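Local coordinates for protein dinoflagellate luciferase (Lingulodinium polyedrum, PDB 1VPR) that catalyses the oxidation of dinoflagellate luciferin, an open tetrapyrrole, by molecular oxygen with emission of blue light, as the third luciferase domain of a longer protein, at residues 159-165 and 207-213. Numbering follows the deposited sequence.
Sequences NPLHGRW and LRINQFG
Q211, I209 and N159 lose the most surface where 207-213 meets 159-165. Strand 207-212 runs antiparallel to 163-165 (158° between axes, 4.8 Å apart). G163–I209 and W165–L207 are hydrogen-bonded pairs: G163 N to I209 O is 3.0 Å, I209 N to G163 O 2.9 Å, W165 N to L207 O 2.8 Å and L207 N to W165 O 3.0 Å. Between them lies the non-hydrogen-bonded pair R164–R208 (CA–CA 4.5 Å). G163, at phi/psi 143/-168, would jam a CB against the preceding carbonyl. These are the first two strands of the antiparallel calycin-type beta barrel in the catalytic domain, joined by a connection that carries helices 172-181 and 187-197. I209 (chi1 m, chi2 t) packs CG2 4.0 Å from L161 CB and CD1 4.1 Å from W165 CD1; within 159-165, W165 NE1 donates a hydrogen bond to L161 O (2.8 Å). On the N-terminal side of G163, where a type I turn runs from N159 to H162, the hydrogen bonds to 207-213 pass through side chains. Extended Q211 (chi1 t, chi2 t) accepts L161 N at OE1 (2.9 Å), Q211 N donates to H162 ND1 (2.9 Å), and N159 (chi1 m) takes G213 N on OD1 at 2.7 Å.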
ATOM      1  N   ASN A 159      14.848 -12.669   5.818  1.00 18.46           N
ATOM      2  CA  ASN A 159      14.438 -11.501   5.025  1.00 16.94           C
ATOM      3  C   ASN A 159      13.922 -11.900   3.642  1.00 16.09           C
ATOM      4  O   ASN A 159      14.391 -11.399   2.611  1.00 16.95           O
ATOM      5  CB  ASN A 159      15.624 -10.552   4.874  1.00 16.92           C
ATOM      6  CG  ASN A 159      16.175 -10.116   6.198  1.00 19.05           C
ATOM      7  OD1 ASN A 159      15.423  -9.804   7.125  1.00 21.40           O
ATOM      8  ND2 ASN A 159      17.491 -10.079   6.304  1.00 18.90           N
ATOM      9  N   PRO A 160      12.915 -12.781   3.601  1.00 15.60           N
ATOM     10  CA  PRO A 160      12.333 -13.267   2.356  1.00 14.63           C
ATOM     11  C   PRO A 160      11.602 -12.260   1.474  1.00 12.88           C
ATOM     12  O   PRO A 160      11.411 -12.515   0.290  1.00 13.78           O
ATOM     13  CB  PRO A 160      11.422 -14.401   2.835  1.00 16.80           C
ATOM     14  CG  PRO A 160      10.942 -13.884   4.146  1.00 14.86           C
ATOM     15  CD  PRO A 160      12.207 -13.344   4.766  1.00 13.20           C
ATOM     16  N   LEU A 161      11.176 -11.136   2.044  1.00 12.39           N
ATOM     17  CA  LEU A 161      10.464 -10.106   1.295  1.00 11.86           C
ATOM     18  C   LEU A 161      11.419  -9.172   0.540  1.00 12.98           C
ATOM     19  O   LEU A 161      11.005  -8.476  -0.398  1.00 13.84           O
ATOM     20  CB  LEU A 161       9.620  -9.266   2.251  1.00 15.28           C
ATOM     21  CG  LEU A 161       8.781 -10.066   3.259  1.00 15.61           C
ATOM     22  CD1 LEU A 161       8.000  -9.109   4.159  1.00 18.00           C
ATOM     23  CD2 LEU A 161       7.844 -10.990   2.506  1.00 19.42           C
ATOM     24  N   HIS A 162      12.685  -9.158   0.951  1.00 11.91           N
ATOM     25  CA  HIS A 162      13.698  -8.292   0.352  1.00 13.15           C
ATOM     26  C   HIS A 162      13.844  -8.552  -1.157  1.00 14.56           C
ATOM     27  O   HIS A 162      14.131  -9.667  -1.577  1.00 14.35           O
ATOM     28  CB  HIS A 162      15.033  -8.533   1.049  1.00 14.45           C
ATOM     29  CG  HIS A 162      16.043  -7.453   0.837  1.00 13.60           C
ATOM     30  ND1 HIS A 162      16.098  -6.329   1.626  1.00 14.49           N
ATOM     31  CD2 HIS A 162      17.086  -7.360  -0.023  1.00 14.64           C
ATOM     32  CE1 HIS A 162      17.134  -5.588   1.270  1.00 10.27           C
ATOM     33  NE2 HIS A 162      17.752  -6.193   0.274  1.00 13.88           N
ATOM     34  N   GLY A 163      13.643  -7.516  -1.964  1.00 15.10           N
ATOM     35  CA  GLY A 163      13.777  -7.664  -3.405  1.00 13.46           C
ATOM     36  C   GLY A 163      12.752  -6.846  -4.162  1.00 13.28           C
ATOM     37  O   GLY A 163      12.079  -5.974  -3.588  1.00 13.79           O
ATOM     38  N   ARG A 164      12.647  -7.118  -5.457  1.00 12.31           N
ATOM     39  CA  ARG A 164      11.695  -6.442  -6.317  1.00 11.55           C
ATOM     40  C   ARG A 164      10.653  -7.465  -6.764  1.00 12.25           C
ATOM     41  O   ARG A 164      10.988  -8.586  -7.214  1.00 11.20           O
ATOM     42  CB  ARG A 164      12.405  -5.794  -7.521  1.00  9.50           C
ATOM     43  CG  ARG A 164      11.465  -4.949  -8.372  1.00 12.12           C
ATOM     44  CD  ARG A 164      12.263  -4.016  -9.276  1.00 13.54           C
ATOM     45  NE  ARG A 164      13.097  -4.789 -10.195  1.00 14.58           N
ATOM     46  CZ  ARG A 164      12.667  -5.286 -11.356  1.00 16.37           C
ATOM     47  NH1 ARG A 164      11.418  -5.085 -11.761  1.00 13.94           N
ATOM     48  NH2 ARG A 164      13.478  -6.027 -12.088  1.00 17.76           N
ATOM     49  N   TRP A 165       9.388  -7.081  -6.599  1.00 11.58           N
ATOM     50  CA  TRP A 165       8.239  -7.939  -6.903  1.00 13.42           C
ATOM     51  C   TRP A 165       7.409  -7.298  -7.980  1.00 12.08           C
ATOM     52  O   TRP A 165       7.160  -6.100  -7.929  1.00 13.52           O
ATOM     53  CB  TRP A 165       7.375  -8.098  -5.648  1.00 14.15           C
ATOM     54  CG  TRP A 165       8.135  -8.663  -4.479  1.00 12.88           C
ATOM     55  CD1 TRP A 165       8.986  -7.985  -3.639  1.00 16.33           C
ATOM     56  CD2 TRP A 165       8.148 -10.023  -4.052  1.00 12.88           C
ATOM     57  NE1 TRP A 165       9.525  -8.856  -2.708  1.00 13.52           N
ATOM     58  CE2 TRP A 165       9.027 -10.110  -2.945  1.00 13.22           C
ATOM     59  CE3 TRP A 165       7.499 -11.185  -4.494  1.00 11.57           C
ATOM     60  CZ2 TRP A 165       9.280 -11.320  -2.276  1.00 13.57           C
ATOM     61  CZ3 TRP A 165       7.752 -12.397  -3.818  1.00 12.63           C
ATOM     62  CH2 TRP A 165       8.633 -12.449  -2.727  1.00 14.52           C
ATOM     63  N   LEU A 207       6.517  -3.699  -6.240  1.00 16.55           N
ATOM     64  CA  LEU A 207       6.891  -3.384  -4.858  1.00 14.42           C
ATOM     65  C   LEU A 207       8.401  -3.613  -4.786  1.00 15.25           C
ATOM     66  O   LEU A 207       8.895  -4.565  -5.382  1.00 15.35           O
ATOM     67  CB  LEU A 207       6.222  -4.293  -3.829  1.00 14.07           C
ATOM     68  CG  LEU A 207       4.734  -4.162  -3.473  1.00 15.29           C
ATOM     69  CD1 LEU A 207       4.400  -5.298  -2.468  1.00 13.45           C
ATOM     70  CD2 LEU A 207       4.432  -2.770  -2.854  1.00 14.56           C
ATOM     71  N   ARG A 208       9.125  -2.734  -4.085  1.00 13.14           N
ATOM     72  CA  ARG A 208      10.564  -2.890  -3.854  1.00 11.84           C
ATOM     73  C   ARG A 208      10.621  -2.901  -2.329  1.00 11.91           C
ATOM     74  O   ARG A 208      10.138  -1.975  -1.672  1.00 13.11           O
ATOM     75  CB  ARG A 208      11.354  -1.700  -4.397  1.00 14.27           C
ATOM     76  CG  ARG A 208      11.331  -1.562  -5.919  1.00 12.30           C
ATOM     77  CD  ARG A 208      12.086  -0.289  -6.388  1.00 14.90           C
ATOM     78  NE  ARG A 208      11.974  -0.056  -7.838  1.00 16.46           N
ATOM     79  CZ  ARG A 208      12.847  -0.462  -8.764  1.00 17.82           C
ATOM     80  NH1 ARG A 208      12.617  -0.187 -10.049  1.00 17.22           N
ATOM     81  NH2 ARG A 208      13.957  -1.119  -8.431  1.00 14.91           N
ATOM     82  N   ILE A 209      11.188  -3.949  -1.746  1.00 12.41           N
ATOM     83  CA  ILE A 209      11.212  -4.049  -0.296  1.00 10.69           C
ATOM     84  C   ILE A 209      12.614  -4.263   0.224  1.00 12.19           C
ATOM     85  O   ILE A 209      13.372  -5.092  -0.296  1.00 12.77           O
ATOM     86  CB  ILE A 209      10.351  -5.250   0.176  1.00 12.52           C
ATOM     87  CG1 ILE A 209       8.915  -5.077  -0.282  1.00 10.98           C
ATOM     88  CG2 ILE A 209      10.400  -5.394   1.709  1.00  8.76           C
ATOM     89  CD1 ILE A 209       8.053  -6.362  -0.047  1.00 14.96           C
ATOM     90  N   ASN A 210      12.958  -3.500   1.243  1.00 10.46           N
ATOM     91  CA  ASN A 210      14.229  -3.645   1.915  1.00 12.69           C
ATOM     92  C   ASN A 210      13.718  -4.230   3.210  1.00 13.06           C
ATOM     93  O   ASN A 210      12.870  -3.613   3.870  1.00 13.25           O
ATOM     94  CB  ASN A 210      14.867  -2.287   2.208  1.00 12.51           C
ATOM     95  CG  ASN A 210      15.785  -1.832   1.099  1.00 14.69           C
ATOM     96  OD1 ASN A 210      16.961  -2.212   1.057  1.00  9.56           O
ATOM     97  ND2 ASN A 210      15.252  -1.033   0.182  1.00 10.96           N
ATOM     98  N   GLN A 211      14.205  -5.403   3.580  1.00 13.92           N
ATOM     99  CA  GLN A 211      13.757  -6.017   4.825  1.00 13.29           C
ATOM    100  C   GLN A 211      14.934  -6.399   5.702  1.00 14.35           C
ATOM    101  O   GLN A 211      15.882  -7.025   5.230  1.00 14.28           O
ATOM    102  CB  GLN A 211      12.908  -7.268   4.549  1.00 12.57           C
ATOM    103  CG  GLN A 211      12.680  -8.121   5.836  1.00 13.11           C
ATOM    104  CD  GLN A 211      11.764  -9.321   5.649  1.00 14.10           C
ATOM    105  OE1 GLN A 211      11.728  -9.940   4.587  1.00 15.01           O
ATOM    106  NE2 GLN A 211      11.028  -9.673   6.702  1.00 14.57           N
ATOM    107  N   PHE A 212      14.889  -5.989   6.971  1.00 13.85           N
ATOM    108  CA  PHE A 212      15.936  -6.361   7.912  1.00 16.57           C
ATOM    109  C   PHE A 212      15.190  -6.856   9.160  1.00 13.36           C
ATOM    110  O   PHE A 212      14.851  -6.075  10.042  1.00 12.70           O
ATOM    111  CB  PHE A 212      16.813  -5.162   8.275  1.00 16.95           C
ATOM    112  CG  PHE A 212      17.993  -5.533   9.162  1.00 25.07           C
ATOM    113  CD1 PHE A 212      19.158  -6.077   8.613  1.00 26.97           C
ATOM    114  CD2 PHE A 212      17.936  -5.329  10.554  1.00 27.36           C
ATOM    115  CE1 PHE A 212      20.257  -6.412   9.432  1.00 28.02           C
ATOM    116  CE2 PHE A 212      19.023  -5.656  11.374  1.00 27.01           C
ATOM    117  CZ  PHE A 212      20.182  -6.196  10.807  1.00 27.67           C
ATOM    118  N   GLY A 213      14.921  -8.151   9.218  1.00 14.68           N
ATOM    119  CA  GLY A 213      14.195  -8.686  10.361  1.00 13.21           C
ATOM    120  C   GLY A 213      12.761  -8.174  10.397  1.00 12.78           C
ATOM    121  O   GLY A 213      11.987  -8.394   9.460  1.00 14.44           O
TER